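Local coordinates for alginate lyase, family PL7 (Zobellia galactanivorans, PDB 4BE3), which cleaves alginate as an exolytic lyase of polysaccharide lyase family 7, probably by beta-elimination between its uronic acid units, at residues H90-G95 with N262-K267; Q109-S112 with N118-I121; N139-T144 with S149-Y154; A279-Y282 with K288-A291. One frame throughout, in Å; residues are numbered along the deposited sequence.

Contact 1: residues H90-G95 with N262-K267; sequences HVSTSG and NQTNGK
With chi1 at -62°, Thr264 turns its methyl CG2 opposite its own backbone N and lays it against Ser92, whose OG, anti to N (chi1 -180°), touches the same methyl and turns to its own loop's Ser94 O. Two loops of the beta-jelly roll meet here: 90-95 as it leaves strand 80-90 of one sheet, and 262-267, which leaves strand 260-262 of the other and opens with an Asx turn at Asn262. CG2 sits 3.5 Å from Ser92 CB, tighter than usual for two carbons, and Ser92 OG and the carbonyl oxygen of Ser94 lie as near. That same Ser94 O accepts a hydrogen bond of 2.7 Å from Ser92 OG, closing the loop on itself beside the methyl. Ser92 OG is held a second time by the side-chain amide of Asn53.

No direct hydrogen bond crosses between the segments; a water does the bridging. It accepts from Ser92 N and donates to Asn262 OD1, and it also bonds to Thr264 OG1. Asn262 OD1 thus serves two donors: the water, and the backbone N of Thr264 at 3.0 Å. That second bond is nearly straight (165°), though its donor sits above the carbonyl plane. The amide nitrogen ND2 of Asn262 donates to Asn53 OD1 and Pro52 O, which probably fixes the rotation of the amide and with it the place of OD1. Thr264 OG1 is gripped twice, by the water at 2.9 Å and by the backbone N of Tyr103.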
loop_
_atom_site.group_PDB
_atom_site.type_symbol
_atom_site.label_atom_id
_atom_site.label_comp_id
_atom_site.label_asym_id
_atom_site.label_seq_id
_atom_site.Cartn_x
_atom_site.Cartn_y
_atom_site.Cartn_z
ATOM N N HIS A 90 24.794 14.775 15.674
ATOM C CA HIS A 90 25.871 15.514 15.090
ATOM C C HIS A 90 25.450 16.012 13.720
ATOM O O HIS A 90 24.763 15.268 13.044
ATOM C CB HIS A 90 27.114 14.602 14.905
ATOM C CG HIS A 90 28.366 15.414 14.694
ATOM N ND1 HIS A 90 28.799 15.858 13.457
ATOM C CD2 HIS A 90 29.232 15.942 15.648
ATOM C CE1 HIS A 90 29.993 16.550 13.645
ATOM N NE2 HIS A 90 30.239 16.604 14.982
ATOM N N VAL A 91 25.778 17.294 13.337
ATOM C CA VAL A 91 25.675 17.760 11.953
ATOM C C VAL A 91 27.036 18.322 11.545
ATOM O O VAL A 91 27.915 18.473 12.400
ATOM C CB VAL A 91 24.637 18.907 11.800
ATOM C CG1 VAL A 91 23.172 18.342 12.000
ATOM C CG2 VAL A 91 24.952 20.025 12.835
ATOM N N SER A 92 27.208 18.624 10.260
ATOM C CA SER A 92 28.572 19.078 9.876
ATOM C C SER A 92 28.952 20.306 10.657
ATOM O O SER A 92 28.149 21.257 10.790
ATOM C CB SER A 92 28.583 19.446 8.414
ATOM O OG SER A 92 29.879 19.864 8.097
ATOM N N THR A 93 30.217 20.353 11.121
ATOM C CA THR A 93 30.722 21.589 11.789
ATOM C C THR A 93 31.353 22.510 10.789
ATOM O O THR A 93 31.924 23.469 11.233
ATOM C CB THR A 93 31.843 21.188 12.805
ATOM O OG1 THR A 93 32.810 20.382 12.150
ATOM C CG2 THR A 93 31.186 20.309 13.913
ATOM N N SER A 94 31.372 22.198 9.495
ATOM C CA SER A 94 31.835 23.194 8.502
ATOM C C SER A 94 30.800 23.315 7.384
ATOM O O SER A 94 29.905 22.469 7.249
ATOM C CB SER A 94 33.152 22.703 7.885
ATOM O OG SER A 94 33.037 21.393 7.321
ATOM N N GLY A 95 30.904 24.410 6.617
ATOM C CA GLY A 95 29.894 24.614 5.514
ATOM C C GLY A 95 29.849 26.169 5.469
ATOM O O GLY A 95 30.370 26.878 6.393
ATOM N N ASN A 262 22.484 13.405 4.726
ATOM C CA ASN A 262 23.339 14.603 5.087
ATOM C C ASN A 262 23.115 15.665 4.072
ATOM O O ASN A 262 23.322 15.389 2.918
ATOM C CB ASN A 262 24.759 14.167 5.050
ATOM C CG ASN A 262 25.675 15.170 5.810
ATOM O OD1 ASN A 262 25.201 16.270 6.142
ATOM N ND2 ASN A 262 26.883 14.770 6.096
ATOM N N GLN A 263 22.720 16.910 4.461
ATOM C CA GLN A 263 22.586 17.879 3.384
ATOM C C GLN A 263 23.826 18.779 3.364
ATOM O O GLN A 263 23.859 19.695 2.544
ATOM C CB GLN A 263 21.465 18.852 3.759
ATOM C CG GLN A 263 20.157 18.060 4.048
ATOM C CD GLN A 263 19.644 17.383 2.783
ATOM O OE1 GLN A 263 19.681 16.068 2.697
ATOM N NE2 GLN A 263 19.166 18.104 1.846
ATOM N N THR A 264 24.849 18.447 4.131
ATOM C CA THR A 264 26.079 19.264 3.946
ATOM C C THR A 264 27.080 18.457 3.072
ATOM O O THR A 264 27.449 17.331 3.366
ATOM C CB THR A 264 26.747 19.466 5.361
ATOM O OG1 THR A 264 25.861 20.177 6.212
ATOM C CG2 THR A 264 27.991 20.461 5.163
ATOM N N ASN A 265 27.388 19.029 1.937
ATOM C CA ASN A 265 28.340 18.428 0.970
ATOM C C ASN A 265 29.520 19.343 0.770
ATOM O O ASN A 265 29.634 20.414 1.401
ATOM C CB ASN A 265 27.606 18.205 -0.351
ATOM C CG ASN A 265 26.925 19.480 -0.810
ATOM O OD1 ASN A 265 27.638 20.431 -1.150
ATOM N ND2 ASN A 265 25.534 19.507 -0.859
ATOM N N GLY A 266 30.398 18.940 -0.155
ATOM C CA GLY A 266 31.578 19.785 -0.406
ATOM C C GLY A 266 31.487 20.497 -1.726
ATOM O O GLY A 266 32.507 21.085 -2.160
ATOM N N LYS A 267 30.290 20.617 -2.304
ATOM C CA LYS A 267 30.145 21.339 -3.560
ATOM C C LYS A 267 30.330 22.836 -3.377
ATOM O O LYS A 267 30.039 23.398 -2.319
ATOM C CB LYS A 267 28.796 21.004 -4.219
ATOM C CG LYS A 267 28.749 19.452 -4.513
ATOM C CD LYS A 267 27.381 19.171 -5.124
ATOM C CE LYS A 267 27.463 19.342 -6.653
ATOM N NZ LYS A 267 26.027 19.457 -7.106
HETATM O O HOH W 1 25.214 18.125 8.091
#

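Contact 2: residues Q109-S112 with N118-I121; sequences QIHS and NEPI. With SRT (S,R meso-tartaric acid), chain C.
The ring of His111 and the carboxylate of Glu119 lie nearly in one plane, 23° apart, and meet edge on. ND1 donates to OE2 at 2.8 Å, with the oxygen almost exactly in the ring plane (2° out) and receiving on its anti lone pair; the N-H is noticeably bent, at 139°. A bend at chi2 turns the Glu119 carboxylate back to this edge, while its other oxygen, OE1, has a salt bridge to Lys122. Over one face of the ring lies a carboxylate of the bound meso-tartaric acid, its O11 3.5 Å above the plane and over the centre. Tyr255 also packs against the imidazole, with its ring at a steep angle.

Ile110 faces the other way, into the interior of the jelly roll. Its CG1 rests 3.5 Å from Ile121 CG2, and the Ile110 and Pro120 side chains cross at about a right angle, with Ile110 CG2 3.9 Å from Pro120 CG. Ile110 and Ile121 pack on strands 187-194 and 197-203 of the opposing sheet. Backbone bonds from Ile110 N to Ile121 O (3.0 Å) and from Ser112 N to Asn118 O (2.9 Å) join the antiparallel chains.

Glu119 probably acts as a second-shell residue: its hold on ND1 would fix the imidazole's rotation and keep its face turned to the ligand, which Thr60, Tyr255 and Lys257 hold by hydrogen bonds.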
loop_
_atom_site.group_PDB
_atom_site.type_symbol
_atom_site.label_atom_id
_atom_site.label_comp_id
_atom_site.label_asym_id
_atom_site.label_seq_id
_atom_site.Cartn_x
_atom_site.Cartn_y
_atom_site.Cartn_z
ATOM N N GLN A 109 11.430 11.407 5.181
ATOM C CA GLN A 109 10.956 12.017 3.992
ATOM C C GLN A 109 9.856 11.129 3.397
ATOM O O GLN A 109 9.749 9.943 3.801
ATOM C CB GLN A 109 12.003 12.031 2.873
ATOM C CG GLN A 109 13.369 11.791 3.142
ATOM C CD GLN A 109 14.242 11.753 1.867
ATOM O OE1 GLN A 109 15.383 11.360 1.939
ATOM N NE2 GLN A 109 13.686 12.111 0.739
ATOM N N ILE A 110 9.090 11.746 2.486
ATOM C CA ILE A 110 8.335 10.941 1.479
ATOM C C ILE A 110 9.122 11.255 0.188
ATOM O O ILE A 110 9.332 12.457 -0.129
ATOM C CB ILE A 110 6.891 11.418 1.334
ATOM C CG1 ILE A 110 6.206 11.076 2.704
ATOM C CG2 ILE A 110 6.276 10.697 0.062
ATOM C CD1 ILE A 110 4.821 11.670 2.747
ATOM N N HIS A 111 9.528 10.192 -0.562
ATOM C CA HIS A 111 10.209 10.426 -1.823
ATOM C C HIS A 111 9.417 9.806 -2.941
ATOM O O HIS A 111 8.920 8.661 -2.791
ATOM C CB HIS A 111 11.554 9.737 -1.645
ATOM C CG HIS A 111 12.416 9.783 -2.858
ATOM N ND1 HIS A 111 13.070 10.892 -3.207
ATOM C CD2 HIS A 111 12.654 8.845 -3.841
ATOM C CE1 HIS A 111 13.733 10.681 -4.418
ATOM N NE2 HIS A 111 13.496 9.423 -4.783
ATOM N N SER A 112 9.301 10.514 -4.070
ATOM C CA SER A 112 8.473 9.959 -5.168
ATOM C C SER A 112 9.421 8.948 -5.912
ATOM O O SER A 112 10.649 9.162 -6.164
ATOM C CB SER A 112 7.911 11.186 -5.997
ATOM O OG SER A 112 7.606 10.502 -7.285
ATOM N N ASN A 118 10.641 13.909 -7.013
ATOM C CA ASN A 118 10.855 14.963 -5.957
ATOM C C ASN A 118 10.321 14.463 -4.596
ATOM O O ASN A 118 9.719 13.355 -4.553
ATOM C CB ASN A 118 10.064 16.167 -6.385
ATOM C CG ASN A 118 10.710 16.906 -7.600
ATOM O OD1 ASN A 118 11.837 16.550 -8.017
ATOM N ND2 ASN A 118 10.054 17.958 -8.112
ATOM N N GLU A 119 10.387 15.274 -3.531
ATOM C CA GLU A 119 9.840 14.847 -2.214
ATOM C C GLU A 119 8.739 15.693 -1.758
ATOM O O GLU A 119 8.900 16.881 -1.423
ATOM C CB GLU A 119 10.996 15.031 -1.179
ATOM C CG GLU A 119 12.121 13.968 -1.340
ATOM C CD GLU A 119 13.349 14.392 -2.119
ATOM O OE1 GLU A 119 13.706 15.633 -2.258
ATOM O OE2 GLU A 119 13.897 13.488 -2.747
ATOM N N PRO A 120 7.545 15.121 -1.587
ATOM C CA PRO A 120 6.493 15.809 -0.934
ATOM C C PRO A 120 6.923 16.310 0.508
ATOM O O PRO A 120 6.318 17.311 1.000
ATOM C CB PRO A 120 5.372 14.682 -0.788
ATOM C CG PRO A 120 5.658 13.913 -2.053
ATOM C CD PRO A 120 7.175 13.806 -2.146
ATOM N N ILE A 121 7.840 15.586 1.156
ATOM C CA ILE A 121 8.325 16.168 2.471
ATOM C C ILE A 121 9.679 15.692 2.769
ATOM O O ILE A 121 10.070 14.529 2.527
ATOM C CB ILE A 121 7.393 15.811 3.669
ATOM C CG1 ILE A 121 8.012 16.372 4.954
ATOM C CG2 ILE A 121 7.180 14.270 3.849
ATOM C CD1 ILE A 121 7.076 16.341 6.177
HETATM O O1 SRT C . 16.830 9.129 -4.078
HETATM O O11 SRT C . 15.798 8.763 -2.049
HETATM C C1 SRT C . 16.414 8.461 -3.090
HETATM C C2 SRT C . 16.735 7.018 -2.903
HETATM O O2 SRT C . 15.673 6.120 -2.512
HETATM C C3 SRT C . 18.109 6.550 -3.309
HETATM O O3 SRT C . 18.598 6.906 -2.086
HETATM C C4 SRT C . 18.302 5.156 -3.706
HETATM O O4 SRT C . 18.849 4.345 -2.968
HETATM O O41 SRT C . 17.775 4.736 -4.735
#

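Contact 3: residues N139-T144 with S149-Y154; sequences NYEINT and SKRWDY
Glu141 and Asp153 form a non-hydrogen-bonded pair of the beta hairpin made by strands 133-141 and 153-157, their side chains crossing at a slant with the carboxylates 75° apart. The CG of Glu141 stands anti to the backbone N (chi1 175°) and the chain stays extended, which gives each atom a neighbour across the hairpin. CB lies 3.4 Å from Asp153 OD1; CG stays close to that oxygen and also nears Trp152 O. CD remains beside Asp153 OD1, and at the tip OE2 lies 3.1 Å from Arg151 CD and meets the guanidinium at its edge, in a long salt bridge of 3.6 Å to NE. The other oxygen, OE1, accepts from the backbone N of Glu119, while Arg151 NH1 turns to Asn148 O.

On the opposite face of the hairpin Ile142 CG2 sits over the six-membered ring of Trp152, 3.6 Å from its centroid and 18° off the normal, a CH-pi contact. CD1 of the same isoleucine covers the pyrrole side, 3.5 Å from NE1, whose N-H goes to Gly242 O. A leucine in place of Trp152 would probably deprive both Ile142 branches of their flat support and leave Gly242 O without this donor.

Asn139 ND2 bonds Asp153 OD2 at 2.9 Å, on its anti lone pair. The two carboxylates, with Glu141 OE2 and Asp153 OD1 3.7 Å apart, should repel; a water donating to both of these oxygens, Arg151 beside one and Lys122 in a salt bridge to Asp153 OD2 probably offset the cost and let the acids remain ionised side by side.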
loop_
_atom_site.group_PDB
_atom_site.type_symbol
_atom_site.label_atom_id
_atom_site.label_comp_id
_atom_site.label_asym_id
_atom_site.label_seq_id
_atom_site.Cartn_x
_atom_site.Cartn_y
_atom_site.Cartn_z
ATOM N N ASN A 139 10.278 20.654 4.602
ATOM C CA ASN A 139 10.190 21.334 3.273
ATOM C C ASN A 139 9.205 20.511 2.388
ATOM O O ASN A 139 9.226 19.243 2.467
ATOM C CB ASN A 139 11.511 21.185 2.554
ATOM C CG ASN A 139 12.517 22.217 3.066
ATOM O OD1 ASN A 139 12.315 22.748 4.155
ATOM N ND2 ASN A 139 13.650 22.446 2.270
ATOM N N TYR A 140 8.421 21.223 1.597
ATOM C CA TYR A 140 7.535 20.576 0.585
ATOM C C TYR A 140 8.201 20.918 -0.729
ATOM O O TYR A 140 8.431 22.142 -0.984
ATOM C CB TYR A 140 6.164 21.282 0.678
ATOM C CG TYR A 140 5.276 20.800 -0.473
ATOM C CD1 TYR A 140 4.630 19.540 -0.352
ATOM C CD2 TYR A 140 5.106 21.606 -1.631
ATOM C CE1 TYR A 140 3.791 19.092 -1.369
ATOM C CE2 TYR A 140 4.277 21.161 -2.692
ATOM C CZ TYR A 140 3.659 19.862 -2.505
ATOM O OH TYR A 140 2.835 19.413 -3.588
ATOM N N GLU A 141 8.477 19.941 -1.630
ATOM C CA GLU A 141 9.023 20.328 -2.921
ATOM C C GLU A 141 7.918 20.243 -3.959
ATOM O O GLU A 141 7.105 19.249 -3.960
ATOM C CB GLU A 141 10.110 19.321 -3.214
ATOM C CG GLU A 141 10.678 19.573 -4.641
ATOM C CD GLU A 141 11.913 18.695 -4.822
ATOM O OE1 GLU A 141 11.990 17.480 -4.399
ATOM O OE2 GLU A 141 12.879 19.237 -5.446
ATOM N N ILE A 142 7.772 21.247 -4.851
ATOM C CA ILE A 142 6.667 21.163 -5.806
ATOM C C ILE A 142 6.872 20.035 -6.792
ATOM O O ILE A 142 7.968 19.678 -7.161
ATOM C CB ILE A 142 6.444 22.529 -6.558
ATOM C CG1 ILE A 142 7.776 23.008 -7.145
ATOM C CG2 ILE A 142 5.855 23.594 -5.605
ATOM C CD1 ILE A 142 7.539 24.064 -8.315
ATOM N N ASN A 143 5.733 19.409 -7.195
ATOM C CA ASN A 143 5.846 18.486 -8.308
ATOM C C ASN A 143 5.719 19.275 -9.634
ATOM O O ASN A 143 4.608 19.491 -10.132
ATOM C CB ASN A 143 4.687 17.463 -8.183
ATOM C CG ASN A 143 4.950 16.217 -9.073
ATOM O OD1 ASN A 143 4.094 15.297 -9.211
ATOM N ND2 ASN A 143 6.132 16.134 -9.581
ATOM N N THR A 144 6.866 19.808 -10.067
ATOM C CA THR A 144 6.910 20.894 -11.054
ATOM C C THR A 144 6.121 20.527 -12.315
ATOM O O THR A 144 6.225 19.398 -12.783
ATOM C CB THR A 144 8.375 21.061 -11.485
ATOM O OG1 THR A 144 9.191 21.027 -10.304
ATOM C CG2 THR A 144 8.613 22.477 -12.202
ATOM N N SER A 149 13.935 21.527 -13.720
ATOM C CA SER A 149 15.065 22.281 -13.259
ATOM C C SER A 149 14.548 23.585 -12.570
ATOM O O SER A 149 15.375 24.269 -11.997
ATOM C CB SER A 149 16.017 22.693 -14.419
ATOM O OG SER A 149 15.225 23.480 -15.294
ATOM N N LYS A 150 13.260 23.948 -12.724
ATOM C CA LYS A 150 12.782 25.169 -12.085
ATOM C C LYS A 150 12.118 24.850 -10.705
ATOM O O LYS A 150 11.393 25.709 -10.151
ATOM C CB LYS A 150 11.713 25.822 -12.939
ATOM C CG LYS A 150 12.231 26.442 -14.271
ATOM C CD LYS A 150 11.073 26.264 -15.287
ATOM C CE LYS A 150 11.253 26.974 -16.663
ATOM N NZ LYS A 150 10.945 28.429 -16.518
ATOM N N ARG A 151 12.282 23.619 -10.227
ATOM C CA ARG A 151 11.632 23.243 -8.925
ATOM C C ARG A 151 12.129 24.050 -7.754
ATOM O O ARG A 151 13.179 24.689 -7.813
ATOM C CB ARG A 151 11.927 21.773 -8.635
ATOM C CG ARG A 151 13.450 21.529 -8.393
ATOM C CD ARG A 151 13.752 20.000 -8.294
ATOM N NE ARG A 151 15.209 19.772 -8.128
ATOM C CZ ARG A 151 16.117 20.043 -9.070
ATOM N NH1 ARG A 151 15.785 20.601 -10.233
ATOM N NH2 ARG A 151 17.402 19.863 -8.852
ATOM N N TRP A 152 11.418 23.957 -6.595
ATOM C CA TRP A 152 11.949 24.565 -5.361
ATOM C C TRP A 152 11.214 23.863 -4.220
ATOM O O TRP A 152 10.176 23.223 -4.461
ATOM C CB TRP A 152 11.588 26.100 -5.370
ATOM C CG TRP A 152 10.243 26.528 -5.961
ATOM C CD1 TRP A 152 9.998 26.986 -7.222
ATOM C CD2 TRP A 152 8.928 26.515 -5.285
ATOM N NE1 TRP A 152 8.648 27.283 -7.341
ATOM C CE2 TRP A 152 7.997 27.017 -6.187
ATOM C CE3 TRP A 152 8.515 26.147 -3.958
ATOM C CZ2 TRP A 152 6.651 27.210 -5.863
ATOM C CZ3 TRP A 152 7.161 26.341 -3.610
ATOM C CH2 TRP A 152 6.246 26.839 -4.559
ATOM N N ASP A 153 11.743 24.113 -3.038
ATOM C CA ASP A 153 11.209 23.623 -1.759
ATOM C C ASP A 153 10.638 24.839 -1.039
ATOM O O ASP A 153 11.237 25.932 -1.068
ATOM C CB ASP A 153 12.326 23.123 -0.876
ATOM C CG ASP A 153 12.804 21.713 -1.180
ATOM O OD1 ASP A 153 12.738 21.222 -2.342
ATOM O OD2 ASP A 153 13.325 21.085 -0.230
ATOM N N TYR A 154 9.543 24.661 -0.338
ATOM C CA TYR A 154 8.984 25.679 0.525
ATOM C C TYR A 154 9.133 25.176 1.938
ATOM O O TYR A 154 8.736 24.057 2.261
ATOM C CB TYR A 154 7.549 25.782 0.192
ATOM C CG TYR A 154 6.875 26.793 1.101
ATOM C CD1 TYR A 154 7.403 28.103 1.266
ATOM C CD2 TYR A 154 5.821 26.393 1.949
ATOM C CE1 TYR A 154 6.804 29.024 2.200
ATOM C CE2 TYR A 154 5.163 27.306 2.779
ATOM C CZ TYR A 154 5.648 28.604 2.903
ATOM O OH TYR A 154 5.012 29.402 3.773
HETATM O O HOH W 2 13.519 21.762 -4.790
#

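Contact 4: residues A279-Y282 with K288-A291; sequences ADVY and KQYA
Gln289 slides past Tyr282 in the opposite direction, its CG at the edge of the tyrosine ring, 3.9 Å from CD2. Standing anti to its carbonyl carbon (chi1 -74°), the same CG also approaches the backbone carbonyl of Val281, 3.3 Å from that O; the chain runs on extended, and the amide carbon CD lies equally near. Although Gln289 NE2 comes within 3.4 Å of Val281 O, the angle is too poor for a hydrogen bond. One residue earlier, Lys288 CB meets Tyr282 CB at 3.8 Å, and Lys288 O stands 4.2 Å above one face of the tyrosine ring, offset toward its rim. Ring and Gln289 amide are turned 31° from each other.

In the jelly roll this is the place where the long loop after strand 260-262 turns into the short helix 286-291, on the way to strand 295-306. Tyr282 takes left-handed backbone angles there, consistent with its side chain turning onto the helix.

The Gln289 amide is positioned from outside: NE2 donates to Ser54 O, with a weak second bond to Asp285 O. With an alanine here, Ser54 O would probably lose its donor and a gap would open beside Val281 O and the tyrosine edge. Farther out, Asp285 OD1 accepts from Lys288 N at the start of the helix, and Asp280 O accepts from Ser294 OG.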
loop_
_atom_site.group_PDB
_atom_site.type_symbol
_atom_site.label_atom_id
_atom_site.label_comp_id
_atom_site.label_asym_id
_atom_site.label_seq_id
_atom_site.Cartn_x
_atom_site.Cartn_y
_atom_site.Cartn_z
ATOM N N ALA A 279 31.465 22.581 2.408
ATOM C CA ALA A 279 32.005 22.167 3.683
ATOM C C ALA A 279 33.342 21.445 3.469
ATOM O O ALA A 279 33.730 21.133 2.312
ATOM C CB ALA A 279 31.045 21.124 4.281
ATOM N N ASP A 280 34.018 21.187 4.575
ATOM C CA ASP A 280 35.296 20.473 4.509
ATOM C C ASP A 280 34.982 18.987 4.317
ATOM O O ASP A 280 34.201 18.455 5.138
ATOM C CB ASP A 280 35.984 20.625 5.897
ATOM C CG ASP A 280 36.520 22.066 6.103
ATOM O OD1 ASP A 280 36.697 22.818 5.108
ATOM O OD2 ASP A 280 36.604 22.407 7.274
ATOM N N VAL A 281 35.518 18.356 3.238
ATOM C CA VAL A 281 35.135 16.925 2.967
ATOM C C VAL A 281 36.422 16.087 2.847
ATOM O O VAL A 281 36.303 14.933 2.526
ATOM C CB VAL A 281 34.271 16.740 1.664
ATOM C CG1 VAL A 281 32.942 17.487 1.893
ATOM C CG2 VAL A 281 35.039 17.321 0.401
ATOM N N TYR A 282 37.628 16.714 2.989
ATOM C CA TYR A 282 38.947 15.884 3.041
ATOM C C TYR A 282 39.023 14.931 1.855
ATOM O O TYR A 282 39.280 13.713 2.011
ATOM C CB TYR A 282 38.983 15.126 4.365
ATOM C CG TYR A 282 38.973 16.092 5.534
ATOM C CD1 TYR A 282 40.184 16.715 5.978
ATOM C CD2 TYR A 282 37.727 16.537 6.116
ATOM C CE1 TYR A 282 40.179 17.680 7.012
ATOM C CE2 TYR A 282 37.697 17.476 7.158
ATOM C CZ TYR A 282 38.962 18.072 7.589
ATOM O OH TYR A 282 38.873 18.985 8.623
ATOM N N LYS A 288 38.775 10.488 7.621
ATOM C CA LYS A 288 39.234 11.858 7.972
ATOM C C LYS A 288 38.003 12.833 8.253
ATOM O O LYS A 288 38.020 13.620 9.173
ATOM C CB LYS A 288 40.085 12.504 6.818
ATOM C CG LYS A 288 41.489 11.968 6.706
ATOM C CD LYS A 288 42.228 12.842 5.685
ATOM C CE LYS A 288 43.529 12.106 5.261
ATOM N NZ LYS A 288 43.729 12.005 3.773
ATOM N N GLN A 289 36.925 12.649 7.511
ATOM C CA GLN A 289 35.702 13.439 7.773
ATOM C C GLN A 289 35.157 13.068 9.173
ATOM O O GLN A 289 34.793 13.904 9.969
ATOM C CB GLN A 289 34.657 13.078 6.681
ATOM C CG GLN A 289 35.077 13.757 5.341
ATOM C CD GLN A 289 34.083 13.327 4.297
ATOM O OE1 GLN A 289 33.040 13.951 4.208
ATOM N NE2 GLN A 289 34.361 12.270 3.529
ATOM N N TYR A 290 35.180 11.793 9.502
ATOM C CA TYR A 290 34.700 11.398 10.806
ATOM C C TYR A 290 35.522 11.928 11.962
ATOM O O TYR A 290 35.015 12.080 13.067
ATOM C CB TYR A 290 34.554 9.854 10.958
ATOM C CG TYR A 290 33.283 9.296 10.313
ATOM C CD1 TYR A 290 32.428 10.143 9.612
ATOM C CD2 TYR A 290 33.080 7.910 10.230
ATOM C CE1 TYR A 290 31.243 9.586 8.951
ATOM C CE2 TYR A 290 31.981 7.343 9.609
ATOM C CZ TYR A 290 31.015 8.162 9.056
ATOM O OH TYR A 290 29.927 7.553 8.449
ATOM N N ALA A 291 36.826 12.112 11.729
ATOM C CA ALA A 291 37.697 12.598 12.762
ATOM C C ALA A 291 37.643 14.087 12.887
ATOM O O ALA A 291 38.165 14.675 13.868
ATOM C CB ALA A 291 39.168 12.156 12.450
#

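Overall arrangement
The four contacts fall into two touching pairs. Contacts 1 and 4, centres about 9 Å apart, meet through neighbouring loops: Ser94 OG bonds Asp280 N at 2.9 Å, Asn265 O receives Ala279 N, and the Thr264 methyl packs on Ala279. Contacts 2 and 3, centres about 10 Å apart, both reach the same sheet and touch where Pro120 O packs against Tyr140 CD1 at 3.1 Å. Contact 2 carries His111 of the tartrate pocket; contact 3 stands behind it, the Glu141 side chain about 10 Å from the ligand. Contacts 1 and 2 lie on opposite sides of the chain's centre, their centres about 21 Å apart, and contact 4 is remoter still, about 28 Å from contact 2.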